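TRNA (guanine(26)-N(2))-dimethyltransferase (Pyrococcus horikoshii, PDB 2DUL) probably methylates the exocyclic amine of guanine 26 twice in a number of tRNAs, with S-adenosyl-L-methionine as methyl donor. Local coordinates at residues 35-39 and 60-64; 48-54 and 131-137; 66-72 and 111-115. All coordinates share one frame; numbering follows the deposited sequence.

How the contacts relate
The three contacts lie within one methyltransferase fold, their centres 11 to 12 Å apart. Contact 2 pairs two parallel strands of the central sheet, and contact 1 joins the helices that precede and follow strand 50-53 in the chain. Where they meet, Arg61 NH2 makes a salt bridge of 2.9 Å to Asp136 OD1, and Asp53 OD2 receives a probable hydrogen bond of 2.9 Å from Gly62 N. Arg36 and Arg61 of contact 1 are predicted to bind S-adenosyl-L-methionine, so contact 2 probably borders that site through Asp136. Contact 3 lies farther along helix 60-68, at its exit, and reaches contact 2 through Lys49 O and Glu72 N, 2.8 Å apart.

Contact 1: residues 35-39 and 60-64; sequences NRDIV and IRGIR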
ATOM      1  N   ASN A  35      -2.673  -8.882   4.721  1.00 28.43           N
ATOM      2  CA  ASN A  35      -2.886  -7.798   3.767  1.00 29.71           C
ATOM      3  C   ASN A  35      -4.387  -7.576   3.587  1.00 28.07           C
ATOM      4  O   ASN A  35      -4.867  -6.443   3.630  1.00 26.03           O
ATOM      5  CB  ASN A  35      -2.232  -8.160   2.425  1.00 32.37           C
ATOM      6  CG  ASN A  35      -2.448  -7.100   1.350  1.00 36.97           C
ATOM      7  OD1 ASN A  35      -3.577  -6.851   0.919  1.00 37.40           O
ATOM      8  ND2 ASN A  35      -1.359  -6.478   0.905  1.00 39.24           N
ATOM      9  N   ARG A  36      -5.131  -8.663   3.398  1.00 27.28           N
ATOM     10  CA  ARG A  36      -6.572  -8.558   3.216  1.00 25.76           C
ATOM     11  C   ARG A  36      -7.275  -8.075   4.492  1.00 25.32           C
ATOM     12  O   ARG A  36      -8.273  -7.351   4.421  1.00 23.15           O
ATOM     13  CB  ARG A  36      -7.142  -9.895   2.729  1.00 24.74           C
ATOM     14  CG  ARG A  36      -6.739 -10.224   1.285  1.00 24.90           C
ATOM     15  CD  ARG A  36      -7.361 -11.524   0.798  1.00 25.81           C
ATOM     16  NE  ARG A  36      -6.647 -12.713   1.267  1.00 24.70           N
ATOM     17  CZ  ARG A  36      -5.591 -13.250   0.661  1.00 24.99           C
ATOM     18  NH1 ARG A  36      -5.103 -12.709  -0.450  1.00 24.05           N
ATOM     19  NH2 ARG A  36      -5.028 -14.345   1.158  1.00 22.76           N
ATOM     20  N   ASP A  37      -6.756  -8.456   5.659  1.00 25.29           N
ATOM     21  CA  ASP A  37      -7.346  -7.993   6.914  1.00 24.32           C
ATOM     22  C   ASP A  37      -7.283  -6.465   6.941  1.00 24.61           C
ATOM     23  O   ASP A  37      -8.263  -5.797   7.279  1.00 25.04           O
ATOM     24  CB  ASP A  37      -6.570  -8.506   8.135  1.00 26.20           C
ATOM     25  CG  ASP A  37      -6.965  -9.914   8.554  1.00 28.83           C
ATOM     26  OD1 ASP A  37      -8.099 -10.352   8.258  1.00 27.68           O
ATOM     27  OD2 ASP A  37      -6.133 -10.575   9.212  1.00 31.13           O
ATOM     28  N   ILE A  38      -6.112  -5.928   6.602  1.00 22.46           N
ATOM     29  CA  ILE A  38      -5.892  -4.483   6.610  1.00 23.31           C
ATOM     30  C   ILE A  38      -6.904  -3.752   5.740  1.00 22.05           C
ATOM     31  O   ILE A  38      -7.522  -2.778   6.180  1.00 20.78           O
ATOM     32  CB  ILE A  38      -4.451  -4.125   6.130  1.00 23.08           C
ATOM     33  CG1 ILE A  38      -3.417  -4.845   6.997  1.00 25.28           C
ATOM     34  CG2 ILE A  38      -4.224  -2.618   6.200  1.00 21.52           C
ATOM     35  CD1 ILE A  38      -3.518  -4.527   8.472  1.00 24.78           C
ATOM     36  N   VAL A  39      -7.085  -4.218   4.509  1.00 22.53           N
ATOM     37  CA  VAL A  39      -8.036  -3.563   3.621  1.00 23.16           C
ATOM     38  C   VAL A  39      -9.464  -3.704   4.163  1.00 23.05           C
ATOM     39  O   VAL A  39     -10.263  -2.765   4.075  1.00 22.78           O
ATOM     40  CB  VAL A  39      -7.922  -4.102   2.155  1.00 24.10           C
ATOM     41  CG1 VAL A  39      -8.147  -5.598   2.108  1.00 26.58           C
ATOM     42  CG2 VAL A  39      -8.911  -3.373   1.260  1.00 24.03           C
ATOM     43  N   ILE A  60     -10.860 -14.753  -3.072  1.00 23.01           N
ATOM     44  CA  ILE A  60     -10.838 -14.494  -1.634  1.00 22.64           C
ATOM     45  C   ILE A  60     -10.983 -13.030  -1.223  1.00 21.95           C
ATOM     46  O   ILE A  60     -11.722 -12.722  -0.287  1.00 22.08           O
ATOM     47  CB  ILE A  60      -9.550 -15.071  -0.976  1.00 22.03           C
ATOM     48  CG1 ILE A  60      -9.569 -14.804   0.533  1.00 23.94           C
ATOM     49  CG2 ILE A  60      -8.309 -14.448  -1.598  1.00 22.01           C
ATOM     50  CD1 ILE A  60     -10.724 -15.468   1.265  1.00 23.99           C
ATOM     51  N   ARG A  61     -10.293 -12.129  -1.914  1.00 21.54           N
ATOM     52  CA  ARG A  61     -10.365 -10.712  -1.553  1.00 22.64           C
ATOM     53  C   ARG A  61     -11.780 -10.162  -1.701  1.00 21.10           C
ATOM     54  O   ARG A  61     -12.330  -9.608  -0.752  1.00 21.36           O
ATOM     55  CB  ARG A  61      -9.387  -9.891  -2.403  1.00 21.86           C
ATOM     56  CG  ARG A  61      -9.183  -8.459  -1.926  1.00 25.08           C
ATOM     57  CD  ARG A  61      -8.140  -7.739  -2.777  1.00 27.42           C
ATOM     58  NE  ARG A  61      -6.833  -8.389  -2.710  1.00 28.67           N
ATOM     59  CZ  ARG A  61      -5.879  -8.083  -1.836  1.00 29.53           C
ATOM     60  NH1 ARG A  61      -4.733  -8.746  -1.862  1.00 29.79           N
ATOM     61  NH2 ARG A  61      -6.053  -7.105  -0.953  1.00 26.23           N
ATOM     62  N   GLY A  62     -12.361 -10.319  -2.887  1.00 21.14           N
ATOM     63  CA  GLY A  62     -13.709  -9.833  -3.127  1.00 20.20           C
ATOM     64  C   GLY A  62     -14.747 -10.497  -2.231  1.00 21.54           C
ATOM     65  O   GLY A  62     -15.687  -9.849  -1.770  1.00 19.05           O
ATOM     66  N   ILE A  63     -14.589 -11.792  -1.984  1.00 19.92           N
ATOM     67  CA  ILE A  63     -15.529 -12.503  -1.124  1.00 21.50           C
ATOM     68  C   ILE A  63     -15.479 -11.921   0.287  1.00 20.73           C
ATOM     69  O   ILE A  63     -16.518 -11.719   0.919  1.00 22.50           O
ATOM     70  CB  ILE A  63     -15.219 -14.018  -1.093  1.00 22.14           C
ATOM     71  CG1 ILE A  63     -15.599 -14.639  -2.441  1.00 20.85           C
ATOM     72  CG2 ILE A  63     -15.992 -14.696   0.038  1.00 23.39           C
ATOM     73  CD1 ILE A  63     -15.039 -16.028  -2.664  1.00 24.80           C
ATOM     74  N   ARG A  64     -14.280 -11.634   0.786  1.00 21.18           N
ATOM     75  CA  ARG A  64     -14.173 -11.056   2.123  1.00 20.31           C
ATOM     76  C   ARG A  64     -14.732  -9.632   2.131  1.00 20.85           C
ATOM     77  O   ARG A  64     -15.326  -9.199   3.118  1.00 21.47           O
ATOM     78  CB  ARG A  64     -12.724 -11.080   2.611  1.00 23.01           C
ATOM     79  CG  ARG A  64     -12.217 -12.494   2.876  1.00 22.04           C
ATOM     80  CD  ARG A  64     -10.941 -12.473   3.690  1.00 22.08           C
ATOM     81  NE  ARG A  64     -11.141 -11.830   4.986  1.00 19.27           N
ATOM     82  CZ  ARG A  64     -10.152 -11.436   5.782  1.00 22.82           C
ATOM     83  NH1 ARG A  64      -8.888 -11.622   5.417  1.00 23.91           N
ATOM     84  NH2 ARG A  64     -10.425 -10.842   6.937  1.00 23.55           N
TER
HETATM   85  O   HOH W   1      -5.930 -11.710  -3.161  1.00 33.96           O
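Arg36 and Arg61, both predicted to bind S-adenosyl-L-methionine, meet where helix 33-46 and helix 60-68 flank the predicted cofactor site; the short helical segments run at 32° to each other. Arg36 packs with both its chain and its flat head. Its CG lies over one face of the Arg61 guanidinium, 3.9 Å from Arg61 CZ, while Ile60 CG2 covers a face of the Arg36 guanidinium, 3.7 Å from Arg36 CZ. A branched isoleucine suits this place because it can support a flat cation without competing for its N-H groups. The long Arg61 chain bends at chi3 (-61°) and presents an edge to Asn35: Arg61 NH2 donates to Asn35 OD1 at 3.1 Å, with the oxygen in the guanidinium plane and the amide turned nearly perpendicular to it. Asp136 and Asp138 add salt bridges to Arg61, which probably fix its rotation. On the next turn, Arg64 NH2 points almost straight at Asp37 OD1 (2.7 Å, 162°), and NH1 adds a weak bond to the same oxygen. Glu8 makes salt bridges to both Arg36 and Arg64 and probably offsets their charge. Arg36 NH1 and Arg61 NH1 come within 4.2 Å, with a water weakly bound to both. In this cofactor-free structure, two arginines so gathered are consistent with the predicted S-adenosyl-L-methionine site of a class I-like methyltransferase fold.

Contact 2: residues 48-54 and 131-137; sequences PKIVLDA and YFHFIDL
Phe132 lays one ring face over Leu52, whose CB stands 3.7 Å from the ring centroid, almost on the normal: a CH-pi contact. Tyr131 CD1 covers the opposite face, so the flat ring is sandwiched. Ile50 uses two branches here: CG2 touches Tyr131 CE1 at 3.6 Å, and CG1 touches His133 CD2, also at 3.6 Å. With CG1 beside the backbone N (chi1 -50°), the beta-branched residue can meet both neighbours at once. Parallel pairing follows. Ile50 O accepts from His133 N (2.8 Å) and, at greater length, from Phe134 N, two successive donors where strand 132-137 is broken. Leu52 then donates its N to Phe134 O (2.9 Å) and receives Asp136 N on its own O (3.0 Å). Residues alternate between faces: Val51 CG1 sits at the edge of the Phe134 ring, whereas Leu52 CD2 and Ile135 CG2 lie side by side on the other face. The Val51 and Phe134 face, which also carries Asp53 and Asp136, is covered by helices 33-46 and 60-68; Asp136 binds Arg228 there. Helix 144-153 packs on the face of Leu52 and Ile135, and strand 73-78 continues the sheet beyond strand 50-53.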
ATOM      1  N   PRO A  48     -16.711   2.270   1.187  1.00 24.82           N
ATOM      2  CA  PRO A  48     -16.994   2.427  -0.248  1.00 25.01           C
ATOM      3  C   PRO A  48     -18.118   1.477  -0.681  1.00 24.93           C
ATOM      4  O   PRO A  48     -18.143   0.310  -0.280  1.00 25.41           O
ATOM      5  CB  PRO A  48     -15.651   2.100  -0.900  1.00 24.54           C
ATOM      6  CG  PRO A  48     -15.063   1.087   0.046  1.00 24.61           C
ATOM      7  CD  PRO A  48     -15.378   1.679   1.406  1.00 25.75           C
ATOM      8  N   LYS A  49     -19.046   1.975  -1.492  1.00 23.73           N
ATOM      9  CA  LYS A  49     -20.186   1.173  -1.942  1.00 25.40           C
ATOM     10  C   LYS A  49     -19.905   0.187  -3.080  1.00 24.44           C
ATOM     11  O   LYS A  49     -20.259  -0.993  -2.987  1.00 22.63           O
ATOM     12  CB  LYS A  49     -21.338   2.102  -2.346  1.00 29.77           C
ATOM     13  CG  LYS A  49     -22.584   1.388  -2.850  1.00 35.11           C
ATOM     14  CD  LYS A  49     -23.776   2.342  -2.960  1.00 40.02           C
ATOM     15  CE  LYS A  49     -23.566   3.418  -4.017  1.00 40.92           C
ATOM     16  NZ  LYS A  49     -23.544   2.842  -5.388  1.00 44.47           N
ATOM     17  N   ILE A  50     -19.285   0.675  -4.153  1.00 21.32           N
ATOM     18  CA  ILE A  50     -18.970  -0.156  -5.313  1.00 20.13           C
ATOM     19  C   ILE A  50     -17.465  -0.419  -5.338  1.00 20.56           C
ATOM     20  O   ILE A  50     -16.668   0.506  -5.491  1.00 17.81           O
ATOM     21  CB  ILE A  50     -19.388   0.556  -6.610  1.00 21.08           C
ATOM     22  CG1 ILE A  50     -20.829   1.055  -6.481  1.00 22.63           C
ATOM     23  CG2 ILE A  50     -19.274  -0.391  -7.793  1.00 20.91           C
ATOM     24  CD1 ILE A  50     -21.296   1.894  -7.660  1.00 24.79           C
ATOM     25  N   VAL A  51     -17.076  -1.681  -5.204  1.00 20.87           N
ATOM     26  CA  VAL A  51     -15.658  -2.014  -5.161  1.00 19.14           C
ATOM     27  C   VAL A  51     -15.231  -3.071  -6.169  1.00 18.16           C
ATOM     28  O   VAL A  51     -16.039  -3.878  -6.625  1.00 16.89           O
ATOM     29  CB  VAL A  51     -15.275  -2.480  -3.750  1.00 21.61           C
ATOM     30  CG1 VAL A  51     -15.703  -1.424  -2.727  1.00 20.13           C
ATOM     31  CG2 VAL A  51     -15.946  -3.816  -3.438  1.00 21.42           C
ATOM     32  N   LEU A  52     -13.946  -3.056  -6.505  1.00 17.46           N
ATOM     33  CA  LEU A  52     -13.388  -3.998  -7.461  1.00 18.13           C
ATOM     34  C   LEU A  52     -12.148  -4.736  -6.952  1.00 17.48           C
ATOM     35  O   LEU A  52     -11.205  -4.120  -6.443  1.00 18.46           O
ATOM     36  CB  LEU A  52     -13.016  -3.267  -8.761  1.00 18.39           C
ATOM     37  CG  LEU A  52     -12.167  -4.068  -9.758  1.00 17.40           C
ATOM     38  CD1 LEU A  52     -12.992  -5.222 -10.321  1.00 18.19           C
ATOM     39  CD2 LEU A  52     -11.683  -3.158 -10.888  1.00 19.08           C
ATOM     40  N   ASP A  53     -12.173  -6.058  -7.090  1.00 17.24           N
ATOM     41  CA  ASP A  53     -11.046  -6.925  -6.746  1.00 17.97           C
ATOM     42  C   ASP A  53     -10.552  -7.232  -8.169  1.00 18.03           C
ATOM     43  O   ASP A  53     -11.020  -8.172  -8.811  1.00 20.06           O
ATOM     44  CB  ASP A  53     -11.551  -8.190  -6.036  1.00 19.70           C
ATOM     45  CG  ASP A  53     -10.450  -9.213  -5.792  1.00 21.68           C
ATOM     46  OD1 ASP A  53      -9.266  -8.898  -6.033  1.00 22.04           O
ATOM     47  OD2 ASP A  53     -10.773 -10.336  -5.348  1.00 23.23           O
ATOM     48  N   ALA A  54      -9.633  -6.398  -8.657  1.00 17.74           N
ATOM     49  CA  ALA A  54      -9.109  -6.470 -10.029  1.00 19.33           C
ATOM     50  C   ALA A  54      -8.457  -7.752 -10.535  1.00 20.28           C
ATOM     51  O   ALA A  54      -8.659  -8.132 -11.690  1.00 20.85           O
ATOM     52  CB  ALA A  54      -8.160  -5.285 -10.275  1.00 17.69           C
ATOM     53  N   TYR A 131     -16.351   4.524 -12.291  1.00 19.69           N
ATOM     54  CA  TYR A 131     -17.413   3.705 -11.724  1.00 19.44           C
ATOM     55  C   TYR A 131     -17.227   3.205 -10.295  1.00 19.61           C
ATOM     56  O   TYR A 131     -18.183   3.171  -9.522  1.00 19.98           O
ATOM     57  CB  TYR A 131     -17.634   2.511 -12.656  1.00 18.19           C
ATOM     58  CG  TYR A 131     -18.801   1.622 -12.293  1.00 20.22           C
ATOM     59  CD1 TYR A 131     -18.602   0.400 -11.642  1.00 18.74           C
ATOM     60  CD2 TYR A 131     -20.105   1.995 -12.614  1.00 18.55           C
ATOM     61  CE1 TYR A 131     -19.682  -0.428 -11.322  1.00 19.45           C
ATOM     62  CE2 TYR A 131     -21.187   1.178 -12.302  1.00 21.15           C
ATOM     63  CZ  TYR A 131     -20.970  -0.032 -11.656  1.00 21.44           C
ATOM     64  OH  TYR A 131     -22.037  -0.841 -11.348  1.00 22.69           O
ATOM     65  N   PHE A 132     -16.007   2.813  -9.941  1.00 19.20           N
ATOM     66  CA  PHE A 132     -15.757   2.275  -8.608  1.00 17.42           C
ATOM     67  C   PHE A 132     -15.357   3.263  -7.523  1.00 16.81           C
ATOM     68  O   PHE A 132     -14.574   4.180  -7.761  1.00 18.14           O
ATOM     69  CB  PHE A 132     -14.684   1.177  -8.675  1.00 16.67           C
ATOM     70  CG  PHE A 132     -15.041   0.035  -9.579  1.00 16.48           C
ATOM     71  CD1 PHE A 132     -14.565  -0.010 -10.886  1.00 15.78           C
ATOM     72  CD2 PHE A 132     -15.881  -0.979  -9.133  1.00 16.62           C
ATOM     73  CE1 PHE A 132     -14.925  -1.051 -11.741  1.00 16.93           C
ATOM     74  CE2 PHE A 132     -16.250  -2.026  -9.977  1.00 18.23           C
ATOM     75  CZ  PHE A 132     -15.772  -2.062 -11.285  1.00 16.87           C
ATOM     76  N   HIS A 133     -15.893   3.052  -6.323  1.00 16.93           N
ATOM     77  CA  HIS A 133     -15.567   3.883  -5.170  1.00 18.28           C
ATOM     78  C   HIS A 133     -14.223   3.402  -4.626  1.00 17.61           C
ATOM     79  O   HIS A 133     -13.506   4.142  -3.959  1.00 17.71           O
ATOM     80  CB  HIS A 133     -16.645   3.745  -4.089  1.00 21.43           C
ATOM     81  CG  HIS A 133     -17.971   4.312  -4.486  1.00 24.92           C
ATOM     82  ND1 HIS A 133     -18.168   5.660  -4.704  1.00 28.48           N
ATOM     83  CD2 HIS A 133     -19.162   3.714  -4.727  1.00 25.77           C
ATOM     84  CE1 HIS A 133     -19.422   5.868  -5.063  1.00 26.83           C
ATOM     85  NE2 HIS A 133     -20.047   4.703  -5.085  1.00 29.41           N
ATOM     86  N   PHE A 134     -13.894   2.145  -4.905  1.00 18.05           N
ATOM     87  CA  PHE A 134     -12.629   1.578  -4.454  1.00 18.27           C
ATOM     88  C   PHE A 134     -12.176   0.475  -5.393  1.00 17.52           C
ATOM     89  O   PHE A 134     -12.966  -0.373  -5.801  1.00 18.41           O
ATOM     90  CB  PHE A 134     -12.746   1.008  -3.032  1.00 19.43           C
ATOM     91  CG  PHE A 134     -11.524   0.229  -2.581  1.00 19.75           C
ATOM     92  CD1 PHE A 134     -10.286   0.855  -2.441  1.00 21.59           C
ATOM     93  CD2 PHE A 134     -11.611  -1.136  -2.319  1.00 21.20           C
ATOM     94  CE1 PHE A 134      -9.148   0.127  -2.047  1.00 20.69           C
ATOM     95  CE2 PHE A 134     -10.480  -1.871  -1.925  1.00 20.80           C
ATOM     96  CZ  PHE A 134      -9.248  -1.237  -1.789  1.00 19.70           C
ATOM     97  N   ILE A 135     -10.897   0.510  -5.746  1.00 19.13           N
ATOM     98  CA  ILE A 135     -10.312  -0.509  -6.606  1.00 17.13           C
ATOM     99  C   ILE A 135      -9.072  -1.012  -5.883  1.00 17.99           C
ATOM    100  O   ILE A 135      -8.265  -0.216  -5.407  1.00 20.63           O
ATOM    101  CB  ILE A 135      -9.885   0.056  -7.991  1.00 17.29           C
ATOM    102  CG1 ILE A 135     -11.117   0.448  -8.810  1.00 14.36           C
ATOM    103  CG2 ILE A 135      -9.066  -0.995  -8.751  1.00 16.40           C
ATOM    104  CD1 ILE A 135     -10.785   1.025 -10.189  1.00 16.55           C
ATOM    105  N   ASP A 136      -8.934  -2.327  -5.780  1.00 18.95           N
ATOM    106  CA  ASP A 136      -7.768  -2.914  -5.135  1.00 20.45           C
ATOM    107  C   ASP A 136      -6.963  -3.655  -6.204  1.00 19.38           C
ATOM    108  O   ASP A 136      -7.432  -4.628  -6.787  1.00 19.92           O
ATOM    109  CB  ASP A 136      -8.193  -3.872  -4.016  1.00 22.61           C
ATOM    110  CG  ASP A 136      -7.054  -4.191  -3.052  1.00 27.04           C
ATOM    111  OD1 ASP A 136      -7.332  -4.710  -1.949  1.00 28.11           O
ATOM    112  OD2 ASP A 136      -5.883  -3.917  -3.394  1.00 29.41           O
ATOM    113  N   LEU A 137      -5.763  -3.154  -6.472  1.00 20.51           N
ATOM    114  CA  LEU A 137      -4.863  -3.734  -7.461  1.00 24.15           C
ATOM    115  C   LEU A 137      -3.808  -4.549  -6.742  1.00 25.27           C
ATOM    116  O   LEU A 137      -2.912  -3.983  -6.107  1.00 25.57           O
ATOM    117  CB  LEU A 137      -4.160  -2.635  -8.262  1.00 25.35           C
ATOM    118  CG  LEU A 137      -4.968  -1.761  -9.215  1.00 27.31           C
ATOM    119  CD1 LEU A 137      -4.008  -0.828  -9.964  1.00 25.69           C
ATOM    120  CD2 LEU A 137      -5.729  -2.650 -10.201  1.00 29.30           C
TER

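Contact 3: residues 66-72 and 111-115; sequences ALETPAE and EKTIV
Lys112 reaches across the loop that follows helix 60-68, and its NZ donates to Ala71 O at 2.6 Å. The ammonium approaches from above the carbonyl plane, 35° out of it. A water accepts from Lys112 NZ at 2.8 Å and makes a weak bond to Thr69 O, so the ammonium is tied to the turn both directly and through solvent. The chain stays extended until its last torsion, where a bend (chi4 -56°) swings NZ toward Ala71 O. On the way Lys112 CD and CE both lie 2.9 Å from Ala66 O, unusually tight for carbon and oxygen, so their exact placing is doubtful. Beside the lysine, the backbone closes the contact: Thr113 N donates to Glu72 O at 2.8 Å and 163°, and Lys112 CA adds a CA-H...O approach to the same carbonyl.

The next shell shapes the acceptors. Thr69, the first residue to leave the helix, makes an ST turn: its OG1 accepts from Ala71 N at 3.2 Å and also bonds to Phe65 O, a double role suited to a hydroxyl. The ring of Pro70 probably stiffens the corner, and Ala66, whose CB faces the lysine chain, is small enough to let it lie close. Beyond them, the backbone of Thr113 pairs with Val74, carrying strand 113-118 into the sheet beside strand 73-78. With a leucine in place of Lys112, Ala71 O would probably lose its charged donor, and the water that rests weakly on Thr69 O would lose its tie to the ammonium. The ammonium lies just past the C-terminus of helix 60-68, among the carbonyls of Thr69 and Ala71; the bond to Ala71 O, with the negative end of the helix dipole adding to the pull, is likely to help stabilise the charged form.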
ATOM      1  N   ALA A  66     -17.225  -8.570   0.416  1.00 21.93           N
ATOM      2  CA  ALA A  66     -18.668  -8.771   0.472  1.00 23.70           C
ATOM      3  C   ALA A  66     -19.153  -9.255   1.841  1.00 25.15           C
ATOM      4  O   ALA A  66     -20.173  -8.780   2.350  1.00 24.79           O
ATOM      5  CB  ALA A  66     -19.097  -9.760  -0.616  1.00 22.38           C
ATOM      6  N   LEU A  67     -18.418 -10.185   2.443  1.00 23.29           N
ATOM      7  CA  LEU A  67     -18.811 -10.728   3.745  1.00 25.12           C
ATOM      8  C   LEU A  67     -18.446  -9.890   4.965  1.00 25.67           C
ATOM      9  O   LEU A  67     -19.117  -9.978   5.996  1.00 27.08           O
ATOM     10  CB  LEU A  67     -18.203 -12.123   3.950  1.00 21.90           C
ATOM     11  CG  LEU A  67     -18.638 -13.287   3.062  1.00 23.65           C
ATOM     12  CD1 LEU A  67     -17.693 -14.471   3.278  1.00 22.00           C
ATOM     13  CD2 LEU A  67     -20.078 -13.674   3.377  1.00 23.06           C
ATOM     14  N   GLU A  68     -17.402  -9.072   4.856  1.00 25.00           N
ATOM     15  CA  GLU A  68     -16.933  -8.314   6.010  1.00 25.83           C
ATOM     16  C   GLU A  68     -16.911  -6.791   5.960  1.00 24.89           C
ATOM     17  O   GLU A  68     -16.420  -6.159   6.892  1.00 26.64           O
ATOM     18  CB  GLU A  68     -15.534  -8.818   6.375  1.00 26.66           C
ATOM     19  CG  GLU A  68     -15.477 -10.326   6.587  1.00 27.84           C
ATOM     20  CD  GLU A  68     -14.062 -10.852   6.756  1.00 28.86           C
ATOM     21  OE1 GLU A  68     -13.280 -10.227   7.505  1.00 27.82           O
ATOM     22  OE2 GLU A  68     -13.735 -11.897   6.146  1.00 26.24           O
ATOM     23  N   THR A  69     -17.437  -6.192   4.900  1.00 25.61           N
ATOM     24  CA  THR A  69     -17.431  -4.737   4.805  1.00 24.26           C
ATOM     25  C   THR A  69     -18.775  -4.229   4.305  1.00 24.55           C
ATOM     26  O   THR A  69     -19.603  -5.004   3.834  1.00 24.35           O
ATOM     27  CB  THR A  69     -16.333  -4.238   3.841  1.00 25.45           C
ATOM     28  OG1 THR A  69     -16.765  -4.424   2.487  1.00 26.17           O
ATOM     29  CG2 THR A  69     -15.037  -5.011   4.062  1.00 23.66           C
ATOM     30  N   PRO A  70     -19.009  -2.912   4.408  1.00 25.03           N
ATOM     31  CA  PRO A  70     -20.263  -2.292   3.963  1.00 24.46           C
ATOM     32  C   PRO A  70     -20.413  -2.217   2.440  1.00 24.80           C
ATOM     33  O   PRO A  70     -21.375  -1.631   1.938  1.00 22.91           O
ATOM     34  CB  PRO A  70     -20.203  -0.898   4.597  1.00 25.65           C
ATOM     35  CG  PRO A  70     -19.325  -1.098   5.799  1.00 26.45           C
ATOM     36  CD  PRO A  70     -18.234  -1.969   5.232  1.00 24.46           C
ATOM     37  N   ALA A  71     -19.466  -2.796   1.706  1.00 23.95           N
ATOM     38  CA  ALA A  71     -19.539  -2.770   0.246  1.00 23.77           C
ATOM     39  C   ALA A  71     -20.876  -3.362  -0.198  1.00 25.32           C
ATOM     40  O   ALA A  71     -21.302  -4.395   0.317  1.00 25.35           O
ATOM     41  CB  ALA A  71     -18.374  -3.567  -0.361  1.00 25.30           C
ATOM     42  N   GLU A  72     -21.537  -2.703  -1.146  1.00 24.79           N
ATOM     43  CA  GLU A  72     -22.835  -3.156  -1.646  1.00 25.39           C
ATOM     44  C   GLU A  72     -22.743  -3.913  -2.966  1.00 24.16           C
ATOM     45  O   GLU A  72     -23.520  -4.835  -3.221  1.00 23.85           O
ATOM     46  CB  GLU A  72     -23.768  -1.952  -1.811  1.00 28.05           C
ATOM     47  CG  GLU A  72     -24.271  -1.392  -0.489  1.00 34.09           C
ATOM     48  CD  GLU A  72     -24.993  -0.063  -0.636  1.00 36.69           C
ATOM     49  OE1 GLU A  72     -25.766   0.100  -1.603  1.00 38.61           O
ATOM     50  OE2 GLU A  72     -24.797   0.816   0.229  1.00 39.84           O
ATOM     51  N   GLU A 111     -28.467  -9.436  -1.072  1.00 31.54           N
ATOM     52  CA  GLU A 111     -28.303  -8.275  -0.201  1.00 33.24           C
ATOM     53  C   GLU A 111     -27.153  -7.468  -0.783  1.00 33.43           C
ATOM     54  O   GLU A 111     -27.189  -6.239  -0.830  1.00 33.78           O
ATOM     55  CB  GLU A 111     -27.973  -8.702   1.226  1.00 35.01           C
ATOM     56  CG  GLU A 111     -27.609  -7.542   2.139  1.00 38.06           C
ATOM     57  CD  GLU A 111     -27.563  -7.941   3.599  1.00 40.29           C
ATOM     58  OE1 GLU A 111     -27.047  -9.038   3.908  1.00 40.65           O
ATOM     59  OE2 GLU A 111     -28.035  -7.147   4.440  1.00 42.99           O
ATOM     60  N   LYS A 112     -26.129  -8.185  -1.226  1.00 30.90           N
ATOM     61  CA  LYS A 112     -24.991  -7.558  -1.863  1.00 29.63           C
ATOM     62  C   LYS A 112     -24.963  -8.109  -3.283  1.00 27.52           C
ATOM     63  O   LYS A 112     -25.322  -9.264  -3.514  1.00 25.56           O
ATOM     64  CB  LYS A 112     -23.698  -7.896  -1.119  1.00 31.33           C
ATOM     65  CG  LYS A 112     -23.668  -7.339   0.294  1.00 33.09           C
ATOM     66  CD  LYS A 112     -22.282  -7.391   0.890  1.00 35.88           C
ATOM     67  CE  LYS A 112     -22.269  -6.761   2.274  1.00 36.22           C
ATOM     68  NZ  LYS A 112     -22.783  -5.368   2.246  1.00 39.98           N
ATOM     69  N   THR A 113     -24.577  -7.273  -4.235  1.00 23.91           N
ATOM     70  CA  THR A 113     -24.506  -7.702  -5.620  1.00 22.33           C
ATOM     71  C   THR A 113     -23.070  -8.107  -5.899  1.00 21.74           C
ATOM     72  O   THR A 113     -22.139  -7.345  -5.640  1.00 20.53           O
ATOM     73  CB  THR A 113     -24.940  -6.570  -6.568  1.00 22.48           C
ATOM     74  OG1 THR A 113     -26.332  -6.313  -6.362  1.00 25.39           O
ATOM     75  CG2 THR A 113     -24.718  -6.953  -8.026  1.00 21.69           C
ATOM     76  N   ILE A 114     -22.903  -9.323  -6.403  1.00 21.31           N
ATOM     77  CA  ILE A 114     -21.584  -9.856  -6.709  1.00 19.48           C
ATOM     78  C   ILE A 114     -21.486 -10.084  -8.211  1.00 18.82           C
ATOM     79  O   ILE A 114     -22.342 -10.737  -8.808  1.00 19.36           O
ATOM     80  CB  ILE A 114     -21.355 -11.184  -5.960  1.00 21.35           C
ATOM     81  CG1 ILE A 114     -21.480 -10.942  -4.456  1.00 23.89           C
ATOM     82  CG2 ILE A 114     -19.980 -11.758  -6.298  1.00 19.25           C
ATOM     83  CD1 ILE A 114     -21.527 -12.203  -3.628  1.00 28.38           C
ATOM     84  N   VAL A 115     -20.446  -9.524  -8.815  1.00 17.46           N
ATOM     85  CA  VAL A 115     -20.233  -9.647 -10.248  1.00 18.32           C
ATOM     86  C   VAL A 115     -18.893 -10.326 -10.491  1.00 19.76           C
ATOM     87  O   VAL A 115     -17.840  -9.784 -10.152  1.00 21.34           O
ATOM     88  CB  VAL A 115     -20.224  -8.263 -10.922  1.00 18.92           C
ATOM     89  CG1 VAL A 115     -20.115  -8.419 -12.432  1.00 18.68           C
ATOM     90  CG2 VAL A 115     -21.489  -7.499 -10.544  1.00 18.20           C
TER
HETATM   91  O   HOH W   2     -22.637  -5.442   5.080  1.00 32.64           O